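Local coordinates for hypothetical protein (Bacteroides caccae, PDB 4M8R) that is of unknown function but joins an N-terminal immunoglobulin-like domain to a domain resembling a WD40-type beta-propeller, at residues D47-L52 and K85-R89; L164-A168 and T196-V200; I379-V384 and T395-W400. All blocks are in the same frame, centred on the assembly; numbering follows the deposited sequence.

Contact 1: D47-L52 and K85-R89. With PO4 (phosphate ion), chain C; PO4 (phosphate ion), chain D.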
loop_
_atom_site.group_PDB
_atom_site.type_symbol
_atom_site.label_atom_id
_atom_site.label_comp_id
_atom_site.label_asym_id
_atom_site.label_seq_id
_atom_site.Cartn_x
_atom_site.Cartn_y
_atom_site.Cartn_z
ATOM N N ASP A 47 -5.316 25.633 8.256
ATOM C CA ASP A 47 -5.900 24.589 7.416
ATOM C C ASP A 47 -5.325 24.750 6.007
ATOM O O ASP A 47 -5.329 25.845 5.456
ATOM C CB ASP A 47 -7.433 24.689 7.379
ATOM C CG ASP A 47 -8.111 24.064 8.617
ATOM O OD1 ASP A 47 -7.418 23.609 9.559
ATOM O OD2 ASP A 47 -9.362 24.023 8.644
ATOM N N PHE A 48 -4.833 23.654 5.434
ATOM C CA PHE A 48 -4.193 23.668 4.119
ATOM C C PHE A 48 -5.068 22.983 3.073
ATOM O O PHE A 48 -5.683 21.953 3.351
ATOM C CB PHE A 48 -2.848 22.933 4.176
ATOM C CG PHE A 48 -1.843 23.560 5.104
ATOM C CD1 PHE A 48 -1.910 23.344 6.472
ATOM C CD2 PHE A 48 -0.809 24.328 4.607
ATOM C CE1 PHE A 48 -0.978 23.906 7.325
ATOM C CE2 PHE A 48 0.123 24.895 5.451
ATOM C CZ PHE A 48 0.035 24.689 6.814
ATOM N N ARG A 49 -5.099 23.550 1.872
ATOM C CA ARG A 49 -5.747 22.928 0.717
ATOM C C ARG A 49 -4.818 23.031 -0.483
ATOM O O ARG A 49 -4.360 24.119 -0.807
ATOM C CB ARG A 49 -7.055 23.637 0.402
ATOM C CG ARG A 49 -7.869 22.972 -0.703
ATOM C CD ARG A 49 -8.776 23.976 -1.402
ATOM N NE ARG A 49 -8.006 24.952 -2.173
ATOM C CZ ARG A 49 -8.525 26.013 -2.787
ATOM N NH1 ARG A 49 -9.832 26.255 -2.737
ATOM N NH2 ARG A 49 -7.727 26.841 -3.449
ATOM N N TRP A 50 -4.531 21.908 -1.135
ATOM C CA TRP A 50 -3.621 21.916 -2.279
ATOM C C TRP A 50 -4.032 20.999 -3.431
ATOM O O TRP A 50 -4.752 20.027 -3.242
ATOM C CB TRP A 50 -2.200 21.573 -1.832
ATOM C CG TRP A 50 -2.009 20.167 -1.350
ATOM C CD1 TRP A 50 -1.829 19.061 -2.116
ATOM C CD2 TRP A 50 -1.936 19.729 0.010
ATOM N NE1 TRP A 50 -1.663 17.955 -1.323
ATOM C CE2 TRP A 50 -1.721 18.336 -0.013
ATOM C CE3 TRP A 50 -2.030 20.377 1.249
ATOM C CZ2 TRP A 50 -1.604 17.569 1.156
ATOM C CZ3 TRP A 50 -1.917 19.614 2.416
ATOM C CH2 TRP A 50 -1.706 18.222 2.354
ATOM N N ASP A 51 -3.547 21.337 -4.623
ATOM C CA ASP A 51 -3.714 20.525 -5.828
ATOM C C ASP A 51 -2.338 20.277 -6.432
ATOM O O ASP A 51 -1.717 21.212 -6.930
ATOM C CB ASP A 51 -4.581 21.273 -6.839
ATOM C CG ASP A 51 -5.911 21.701 -6.260
ATOM O OD1 ASP A 51 -6.756 20.809 -6.024
ATOM O OD2 ASP A 51 -6.106 22.919 -6.038
ATOM N N LEU A 52 -1.852 19.038 -6.386
ATOM C CA LEU A 52 -0.496 18.736 -6.875
ATOM C C LEU A 52 -0.358 18.926 -8.388
ATOM O O LEU A 52 0.604 19.546 -8.852
ATOM C CB LEU A 52 -0.072 17.320 -6.480
ATOM C CG LEU A 52 0.132 17.060 -4.985
ATOM C CD1 LEU A 52 0.668 15.653 -4.750
ATOM C CD2 LEU A 52 1.075 18.083 -4.368
ATOM N N LYS A 85 5.006 21.513 3.355
ATOM C CA LYS A 85 3.735 21.338 2.661
ATOM C C LYS A 85 3.910 21.741 1.204
ATOM O O LYS A 85 4.808 22.508 0.876
ATOM C CB LYS A 85 2.630 22.179 3.296
ATOM C CG LYS A 85 2.620 22.201 4.815
ATOM C CD LYS A 85 2.428 20.825 5.423
ATOM C CE LYS A 85 2.473 20.906 6.944
ATOM N NZ LYS A 85 3.718 21.549 7.459
ATOM N N PRO A 86 3.056 21.214 0.320
ATOM C CA PRO A 86 3.019 21.732 -1.053
ATOM C C PRO A 86 2.429 23.131 -1.109
ATOM O O PRO A 86 1.948 23.644 -0.087
ATOM C CB PRO A 86 2.111 20.746 -1.794
ATOM C CG PRO A 86 1.346 20.046 -0.731
ATOM C CD PRO A 86 2.209 20.023 0.492
ATOM N N GLU A 87 2.479 23.748 -2.289
ATOM C CA GLU A 87 1.842 25.042 -2.484
ATOM C C GLU A 87 0.381 24.929 -2.086
ATOM O O GLU A 87 -0.338 24.096 -2.618
ATOM C CB GLU A 87 1.955 25.508 -3.929
ATOM C CG GLU A 87 1.170 26.778 -4.220
ATOM C CD GLU A 87 1.419 27.304 -5.614
ATOM O OE1 GLU A 87 2.600 27.457 -5.986
ATOM O OE2 GLU A 87 0.435 27.585 -6.330
ATOM N N SER A 88 -0.051 25.773 -1.157
ATOM C CA SER A 88 -1.353 25.609 -0.524
ATOM C C SER A 88 -2.089 26.914 -0.311
ATOM O O SER A 88 -1.482 27.944 -0.017
ATOM C CB SER A 88 -1.173 24.960 0.845
ATOM O OG SER A 88 -0.691 23.641 0.724
ATOM N N ARG A 89 -3.406 26.845 -0.445
ATOM C CA ARG A 89 -4.297 27.833 0.143
ATOM C C ARG A 89 -4.329 27.554 1.645
ATOM O O ARG A 89 -4.742 26.467 2.069
ATOM C CB ARG A 89 -5.707 27.705 -0.443
ATOM C CG ARG A 89 -6.817 28.368 0.362
ATOM C CD ARG A 89 -8.168 28.071 -0.268
ATOM N NE ARG A 89 -9.294 28.699 0.431
ATOM C CZ ARG A 89 -10.000 28.139 1.415
ATOM N NH1 ARG A 89 -9.721 26.918 1.865
ATOM N NH2 ARG A 89 -11.006 28.815 1.956
HETATM P P PO4 C . -9.962 29.752 -4.314
HETATM O O1 PO4 C . -9.600 30.528 -3.062
HETATM O O2 PO4 C . -8.713 29.262 -5.000
HETATM O O3 PO4 C . -10.811 28.570 -3.947
HETATM O O4 PO4 C . -10.773 30.628 -5.231
HETATM P P PO4 D . -13.665 31.382 1.361
HETATM O O1 PO4 D . -13.741 30.957 2.809
HETATM O O2 PO4 D . -12.438 30.809 0.692
HETATM O O3 PO4 D . -14.883 30.912 0.604
HETATM O O4 PO4 D . -13.580 32.885 1.341
HETATM O O HOH W 1 -2.582 24.166 -4.319
#
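Pro86 lies against one face of the Trp50 indole, its CG 3.3 Å from the centroid of the five-membered ring and only 9° off the normal, a CH-pi contact in which the rigid, puckered proline presents its CG hydrogens to the indole. Lys85 CG sits over a face of the Phe48 ring, and Ser88 CB at its edge. With CG anti to the backbone N (chi1 -174°) and a bend at chi3, Arg49 lays its guanidinium over Arg89 CD, 3.3 Å from Arg49 CZ, with a phosphate ion at the edge. That phosphate, probably from the crystallisation liquor, takes nearly straight bonds from Arg49 NH1 to O3 (2.8 Å) and Arg49 NH2 to O2 (3.0 Å); Arg89 NH2 binds a second. Arg49 NH1 and Arg89 NH1 also donate to Pro240 O and Asn238 O of a second subunit, and the phosphates probably offset part of the positive charge. In the backbone, Arg49 and Arg89 form an antiparallel hydrogen-bonded pair, with Arg49 N to Arg89 O and Arg89 N to Arg49 O both 2.9 Å. Strands 43-50 and 88-96 are neighbours in the immunoglobulin-like domain's sheet, flanked by strands 60-72 and 99-108, whose Leu62 and Leu108 pack on Phe48.

Contact 2: L164-A168 and T196-V200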
loop_
_atom_site.group_PDB
_atom_site.type_symbol
_atom_site.label_atom_id
_atom_site.label_comp_id
_atom_site.label_asym_id
_atom_site.label_seq_id
_atom_site.Cartn_x
_atom_site.Cartn_y
_atom_site.Cartn_z
ATOM N N LEU A 164 18.959 16.234 10.783
ATOM C CA LEU A 164 19.810 15.241 11.432
ATOM C C LEU A 164 19.473 15.071 12.896
ATOM O O LEU A 164 19.250 16.048 13.607
ATOM C CB LEU A 164 21.277 15.637 11.311
ATOM C CG LEU A 164 21.813 15.808 9.893
ATOM C CD1 LEU A 164 23.219 16.391 9.919
ATOM C CD2 LEU A 164 21.791 14.489 9.140
ATOM N N CYS A 165 19.441 13.817 13.336
ATOM C CA CYS A 165 19.285 13.486 14.741
ATOM C C CYS A 165 20.651 13.125 15.313
ATOM O O CYS A 165 21.504 12.595 14.609
ATOM C CB CYS A 165 18.313 12.318 14.911
ATOM S SG CYS A 165 16.631 12.667 14.331
ATOM N N GLY A 166 20.850 13.418 16.591
ATOM C CA GLY A 166 22.094 13.073 17.279
ATOM C C GLY A 166 22.006 13.398 18.758
ATOM O O GLY A 166 20.979 13.884 19.229
ATOM N N LEU A 167 23.083 13.133 19.489
ATOM C CA LEU A 167 23.124 13.376 20.927
ATOM C C LEU A 167 23.956 14.605 21.255
ATOM O O LEU A 167 24.980 14.854 20.618
ATOM C CB LEU A 167 23.713 12.168 21.647
ATOM C CG LEU A 167 22.993 10.842 21.420
ATOM C CD1 LEU A 167 23.741 9.719 22.120
ATOM C CD2 LEU A 167 21.554 10.920 21.905
ATOM N N ALA A 168 23.511 15.360 22.258
ATOM C CA ALA A 168 24.239 16.526 22.744
ATOM C C ALA A 168 23.950 16.764 24.222
ATOM O O ALA A 168 22.919 16.339 24.743
ATOM C CB ALA A 168 23.871 17.755 21.936
ATOM N N THR A 196 21.038 9.673 27.909
ATOM C CA THR A 196 20.895 8.783 26.771
ATOM C C THR A 196 22.212 8.066 26.469
ATOM O O THR A 196 23.198 8.701 26.097
ATOM C CB THR A 196 20.450 9.586 25.540
ATOM O OG1 THR A 196 19.324 10.403 25.890
ATOM C CG2 THR A 196 20.073 8.661 24.389
ATOM N N LEU A 197 22.213 6.745 26.623
ATOM C CA LEU A 197 23.361 5.918 26.265
ATOM C C LEU A 197 23.693 5.986 24.785
ATOM O O LEU A 197 24.863 6.054 24.418
ATOM C CB LEU A 197 23.097 4.446 26.590
ATOM C CG LEU A 197 23.259 3.949 28.014
ATOM C CD1 LEU A 197 23.119 2.432 28.014
ATOM C CD2 LEU A 197 24.604 4.356 28.597
ATOM N N ALA A 198 22.666 5.922 23.939
ATOM C CA ALA A 198 22.866 5.791 22.499
ATOM C C ALA A 198 21.576 5.962 21.725
ATOM O O ALA A 198 20.500 5.665 22.230
ATOM C CB ALA A 198 23.455 4.424 22.180
ATOM N N LEU A 199 21.694 6.457 20.498
ATOM C CA LEU A 199 20.615 6.357 19.535
ATOM C C LEU A 199 20.725 4.992 18.885
ATOM O O LEU A 199 21.812 4.415 18.810
ATOM C CB LEU A 199 20.735 7.433 18.467
ATOM C CG LEU A 199 20.561 8.875 18.929
ATOM C CD1 LEU A 199 20.647 9.801 17.726
ATOM C CD2 LEU A 199 19.236 9.058 19.654
ATOM N N VAL A 200 19.600 4.478 18.410
ATOM C CA VAL A 200 19.574 3.179 17.757
ATOM C C VAL A 200 18.834 3.302 16.430
ATOM O O VAL A 200 17.676 3.721 16.391
ATOM C CB VAL A 200 18.900 2.118 18.638
ATOM C CG1 VAL A 200 19.039 0.739 18.012
ATOM C CG2 VAL A 200 19.513 2.119 20.035
#
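Gly166 and Leu199 face each other across two strands that run nearly antiparallel, at 157°, but whose axes come no closer than 7.5 Å, so no hydrogen bond links them and the contact is made by side chains. Leu167 gives the largest share, Leu199 the next. With its CG beside the backbone N and anti to the carbonyl carbon (chi1 -57°), Leu167 sends its two methyls to different targets. CD2 meets Thr196 CG2 at 3.7 Å and also Leu199 CD2 at 3.7 Å, whereas CD1 rests near the backbone of Ala198, 4.0 Å from its CA. The two leucines lie alongside one another, pointing opposite ways. The other methyl of Leu199, CD1, reaches the backbone of the facing strand and lies 3.6 Å from Gly166 CA, on the side that a CB there would not occupy; Cys165 CB adds a looser apolar touch on the same CD1.

Thr196 is two-sided. Its methyl packs on Leu167, while its buried OG1 is satisfied elsewhere by Gln174 O and Gln211 NE2. The chain turns a corner at Leu197, which separates Thr196 from the strand bearing Leu199.

This is packing between successive sheets of the propeller-like domain. Strand 163-170 is paired with 153-156 and 173-180, and strand 196-201 with 208-212 and 262-264. Val156 from one sheet and Ala209 from the other both touch Leu199, extending the apolar layer.

Contact 3: I379-V384 and T395-W400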
loop_
_atom_site.group_PDB
_atom_site.type_symbol
_atom_site.label_atom_id
_atom_site.label_comp_id
_atom_site.label_asym_id
_atom_site.label_seq_id
_atom_site.Cartn_x
_atom_site.Cartn_y
_atom_site.Cartn_z
ATOM N N ILE A 379 20.186 -0.387 -2.217
ATOM C CA ILE A 379 19.970 -1.575 -1.406
ATOM C C ILE A 379 21.279 -2.345 -1.284
ATOM O O ILE A 379 22.067 -2.394 -2.226
ATOM C CB ILE A 379 18.863 -2.490 -1.979
ATOM C CG1 ILE A 379 19.113 -2.814 -3.459
ATOM C CG2 ILE A 379 17.498 -1.831 -1.809
ATOM C CD1 ILE A 379 18.244 -3.936 -3.991
ATOM N N GLY A 380 21.512 -2.917 -0.110
ATOM C CA GLY A 380 22.673 -3.768 0.124
ATOM C C GLY A 380 24.018 -3.073 0.027
ATOM O O GLY A 380 24.987 -3.668 -0.440
ATOM N N THR A 381 24.089 -1.821 0.469
ATOM C CA THR A 381 25.363 -1.109 0.515
ATOM C C THR A 381 25.552 -0.385 1.838
ATOM O O THR A 381 24.584 -0.048 2.521
ATOM C CB THR A 381 25.515 -0.073 -0.622
ATOM O OG1 THR A 381 24.647 1.040 -0.386
ATOM C CG2 THR A 381 25.193 -0.688 -1.977
ATOM N N ILE A 382 26.812 -0.165 2.184
ATOM C CA ILE A 382 27.183 0.759 3.243
ATOM C C ILE A 382 28.180 1.752 2.677
ATOM O O ILE A 382 28.866 1.466 1.693
ATOM C CB ILE A 382 27.803 0.049 4.461
ATOM C CG1 ILE A 382 29.018 -0.795 4.062
ATOM C CG2 ILE A 382 26.759 -0.820 5.145
ATOM C CD1 ILE A 382 29.781 -1.351 5.247
ATOM N N THR A 383 28.242 2.922 3.295
ATOM C CA THR A 383 29.190 3.942 2.906
ATOM C C THR A 383 30.135 4.149 4.061
ATOM O O THR A 383 29.706 4.320 5.200
ATOM C CB THR A 383 28.474 5.247 2.563
ATOM O OG1 THR A 383 27.558 5.000 1.486
ATOM C CG2 THR A 383 29.475 6.318 2.154
ATOM N N VAL A 384 31.429 4.133 3.758
ATOM C CA VAL A 384 32.461 4.074 4.778
ATOM C C VAL A 384 33.484 5.183 4.579
ATOM O O VAL A 384 33.827 5.522 3.448
ATOM C CB VAL A 384 33.166 2.707 4.737
ATOM C CG1 VAL A 384 34.323 2.657 5.721
ATOM C CG2 VAL A 384 32.166 1.598 5.033
ATOM N N THR A 395 36.370 7.910 0.962
ATOM C CA THR A 395 34.966 7.544 1.094
ATOM C C THR A 395 34.667 6.443 0.089
ATOM O O THR A 395 34.973 6.589 -1.094
ATOM C CB THR A 395 34.050 8.747 0.814
ATOM O OG1 THR A 395 34.531 9.893 1.527
ATOM C CG2 THR A 395 32.619 8.450 1.239
ATOM N N SER A 396 34.068 5.346 0.546
ATOM C CA SER A 396 33.849 4.195 -0.328
ATOM C C SER A 396 32.605 3.386 0.026
ATOM O O SER A 396 32.272 3.218 1.199
ATOM C CB SER A 396 35.078 3.288 -0.294
ATOM O OG SER A 396 35.171 2.525 -1.484
ATOM N N ASP A 397 31.924 2.896 -1.008
ATOM C CA ASP A 397 30.747 2.038 -0.851
ATOM C C ASP A 397 31.140 0.572 -0.989
ATOM O O ASP A 397 31.916 0.222 -1.875
ATOM C CB ASP A 397 29.691 2.348 -1.927
ATOM C CG ASP A 397 28.767 3.496 -1.553
ATOM O OD1 ASP A 397 28.880 4.062 -0.440
ATOM O OD2 ASP A 397 27.909 3.830 -2.391
ATOM N N PHE A 398 30.601 -0.275 -0.119
ATOM C CA PHE A 398 30.705 -1.721 -0.292
ATOM C C PHE A 398 29.344 -2.278 -0.689
ATOM O O PHE A 398 28.352 -2.035 -0.003
ATOM C CB PHE A 398 31.168 -2.394 0.993
ATOM C CG PHE A 398 31.452 -3.859 0.829
ATOM C CD1 PHE A 398 32.620 -4.284 0.211
ATOM C CD2 PHE A 398 30.550 -4.812 1.282
ATOM C CE1 PHE A 398 32.888 -5.634 0.056
ATOM C CE2 PHE A 398 30.810 -6.162 1.129
ATOM C CZ PHE A 398 31.982 -6.575 0.519
ATOM N N ASP A 399 29.304 -3.022 -1.791
ATOM C CA ASP A 399 28.068 -3.622 -2.283
ATOM C C ASP A 399 28.044 -5.099 -1.897
ATOM O O ASP A 399 28.876 -5.882 -2.358
ATOM C CB ASP A 399 27.957 -3.453 -3.803
ATOM C CG ASP A 399 26.714 -4.108 -4.376
ATOM O OD1 ASP A 399 25.599 -3.646 -4.070
ATOM O OD2 ASP A 399 26.847 -5.089 -5.134
ATOM N N TRP A 400 27.091 -5.470 -1.049
ATOM C CA TRP A 400 26.990 -6.836 -0.550
ATOM C C TRP A 400 26.930 -7.888 -1.662
ATOM O O TRP A 400 27.535 -8.954 -1.544
ATOM C CB TRP A 400 25.759 -6.995 0.349
ATOM C CG TRP A 400 25.616 -8.391 0.820
ATOM C CD1 TRP A 400 24.836 -9.367 0.275
ATOM C CD2 TRP A 400 26.322 -8.997 1.903
ATOM N NE1 TRP A 400 24.996 -10.542 0.967
ATOM C CE2 TRP A 400 25.904 -10.342 1.972
ATOM C CE3 TRP A 400 27.260 -8.530 2.830
ATOM C CZ2 TRP A 400 26.391 -11.226 2.931
ATOM C CZ3 TRP A 400 27.744 -9.410 3.784
ATOM C CH2 TRP A 400 27.309 -10.744 3.825
#
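Thr383 and Asp397 face each other as a non-hydrogen-bonded pair of an antiparallel hairpin, and their side chains supply the bond that the backbone omits. Thr383 OG1 donates to Asp397 OD1 on its syn side, 23° out of the carboxylate plane. With chi1 at -59°, the hydroxyl stands beside Thr383's backbone N, leaving CG2 to meet Thr395 CG2 at 3.9 Å.

The backbone ladder pairs Ile382 with Phe398 and Val384 with Ser396, each through two bonds, such as Val384 N to Ser396 O at 2.8 Å. Beyond the strand, Trp400 N reaches Gly380 O at 2.8 Å, nearly along the C=O axis; Gly380 has a positive phi (65°), readily adopted by glycine.

The Ile382, Val384 and Phe398 face is mainly apolar, though Ser396 OG there bonds Asp407; Ile382 CG1 runs alongside Phe398 CB at 4.1 Å. Phe309 touches both, and Phe361 meets the Phe398 ring.

Thr381 and Asp399 share the polar face, where Thr383 OG1 also bonds Trp421 NE1. With an alanine in place of Asp397, the Thr383 hydroxyl is likely to lose its acceptor, and Tyr408 OH its weak partner, although Trp421 would still hold the former. The buried carboxylate is probably compensated by these neutral hydroxyls.

The three contacts follow one another along the chain without overlap. Contact 1 belongs to the N-terminal immunoglobulin-like domain, while contacts 2 and 3 share the WD40-like domain. The centres of contacts 1 and 2 are about 34 Å apart, those of contacts 1 and 3 about 38 Å and those of contacts 2 and 3 about 23 Å; none touch. They show three levels of an all-beta architecture: neighbouring strands within the immunoglobulin-like sheet, packing between two sheets, and a hairpin inside a four-stranded sheet. Contact 1 also meets a second subunit, and contacts 1 and 3 both touch a third, whereas no other chain of the assembly touches contact 2.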